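Local coordinates for catalase (Pseudomonas syringae, PDB 1M7S), which decomposes hydrogen peroxide into water and oxygen with the help of haem, protecting the cell from the toxic effects of peroxide, at the interface of chains A and B. Sequence-based numbering; all coordinates share one arbitrary frame. Chains: chain A/B, Catalase.

The interface of chains A and B. Residues chain A 94-95, 102, 146, 153; chain B 97, 234.
B:Tyr234 reaches A:Asp153 from a first torsion of 65°, which sets CG between the backbone N and the carbonyl carbon and points the phenol into chain A, while B:His97, with CG anti to its carbonyl carbon, presents ND1 to the backbone of A:Gly95. These two loop residues illustrate how a subunit boundary can be held by a few polar groups set among apolar ones. The phenol hydroxyl OH of B:Tyr234 donates to the carboxylate oxygen OD2 of A:Asp153 over 2.8 Å. It comes from above the carboxylate, 37° out of that plane, and the ring and carboxylate planes are themselves well turned against each other. The other oxygen, OD1, is already engaged within chain A: NE2 of A:His94 donates to it at 2.8 Å, on the syn side and almost straight, at 174°. The bond within chain A sets the rotation of the imidazole, and both carboxylate oxygens accept a bond, OD1 from A:His94 and OD2 from B:Tyr234 across the boundary. If charged, the carboxylate would probably polarise both the phenol and the imidazole N-H.

A second bond runs the other way across the boundary, from the amide N of A:Gly95 to ND1 of B:His97 (2.8 Å), with the donor lying in the imidazole plane. Thus ND1 acts as acceptor. The A:His94 ring turns its CD2 edge toward a face of the B:His97 ring, with centroids 5.3 Å apart. A:Pro146 adds its CG beside the far end of the B:His97 imidazole, near CE1 and NE2.

Within the deposited tetramer this patch belongs to a two-fold symmetric interface, its centre about 11 Å from the active-site residue A:His52. A:Leu102 lies across the phenol of B:Tyr234 at about a right angle and touches both that ring and the A:His94 ring: its CD1 sits over one face of A:His94, offset toward the rim, while its methyl CD2 stands 3.9 Å from CE2 of B:Tyr234.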
loop_
_atom_site.group_PDB
_atom_site.type_symbol
_atom_site.label_atom_id
_atom_site.label_comp_id
_atom_site.label_asym_id
_atom_site.label_seq_id
_atom_site.Cartn_x
_atom_site.Cartn_y
_atom_site.Cartn_z
ATOM N N HIS A 94 -7.409 22.864 3.148
ATOM C CA HIS A 94 -6.867 22.293 4.393
ATOM C C HIS A 94 -7.279 20.863 4.676
ATOM O O HIS A 94 -8.054 20.290 3.902
ATOM C CB HIS A 94 -7.187 23.225 5.548
ATOM C CG HIS A 94 -6.517 24.546 5.294
ATOM N ND1 HIS A 94 -7.152 25.567 4.611
ATOM C CD2 HIS A 94 -5.251 24.943 5.591
ATOM C CE1 HIS A 94 -6.294 26.598 4.508
ATOM N NE2 HIS A 94 -5.148 26.232 5.098
ATOM N N GLY A 95 -6.732 20.245 5.715
ATOM C CA GLY A 95 -6.991 18.849 6.007
ATOM C C GLY A 95 -8.208 18.538 6.864
ATOM O O GLY A 95 -9.088 19.364 7.133
ATOM N N LEU A 102 -12.681 28.435 7.282
ATOM C CA LEU A 102 -11.542 28.917 6.495
ATOM C C LEU A 102 -11.997 29.339 5.097
ATOM O O LEU A 102 -12.859 28.674 4.500
ATOM C CB LEU A 102 -10.453 27.864 6.395
ATOM C CG LEU A 102 -9.791 27.458 7.734
ATOM C CD1 LEU A 102 -8.553 26.615 7.370
ATOM C CD2 LEU A 102 -9.416 28.653 8.561
ATOM N N PRO A 146 -0.596 25.418 2.611
ATOM C CA PRO A 146 0.338 25.916 3.601
ATOM C C PRO A 146 1.767 25.748 3.115
ATOM O O PRO A 146 2.135 24.878 2.323
ATOM C CB PRO A 146 0.104 25.060 4.884
ATOM C CG PRO A 146 -1.339 24.641 4.672
ATOM C CD PRO A 146 -1.607 24.499 3.178
ATOM N N ASP A 153 -0.083 28.829 6.889
ATOM C CA ASP A 153 -0.581 29.590 5.734
ATOM C C ASP A 153 0.426 30.713 5.466
ATOM O O ASP A 153 1.012 31.301 6.366
ATOM C CB ASP A 153 -1.986 30.087 6.040
ATOM C CG ASP A 153 -2.998 28.968 6.143
ATOM O OD1 ASP A 153 -2.901 27.912 5.497
ATOM O OD2 ASP A 153 -4.001 29.080 6.905
ATOM N N HIS B 97 -5.132 19.295 10.521
ATOM C CA HIS B 97 -5.248 20.734 10.475
ATOM C C HIS B 97 -6.353 21.221 11.462
ATOM O O HIS B 97 -6.907 22.306 11.364
ATOM C CB HIS B 97 -5.574 21.405 9.132
ATOM C CG HIS B 97 -4.373 21.557 8.232
ATOM N ND1 HIS B 97 -4.390 21.237 6.916
ATOM C CD2 HIS B 97 -3.108 21.970 8.547
ATOM C CE1 HIS B 97 -3.154 21.476 6.421
ATOM N NE2 HIS B 97 -2.350 21.918 7.396
ATOM N N TYR B 234 -5.943 29.082 14.088
ATOM C CA TYR B 234 -6.221 27.669 14.406
ATOM C C TYR B 234 -4.877 26.948 14.478
ATOM O O TYR B 234 -4.863 25.728 14.669
ATOM C CB TYR B 234 -7.097 27.058 13.299
ATOM C CG TYR B 234 -6.419 26.988 11.945
ATOM C CD1 TYR B 234 -5.825 25.800 11.516
ATOM C CD2 TYR B 234 -6.396 28.070 11.068
ATOM C CE1 TYR B 234 -5.222 25.682 10.289
ATOM C CE2 TYR B 234 -5.783 27.951 9.840
ATOM C CZ TYR B 234 -5.179 26.784 9.455
ATOM O OH TYR B 234 -4.542 26.652 8.220
#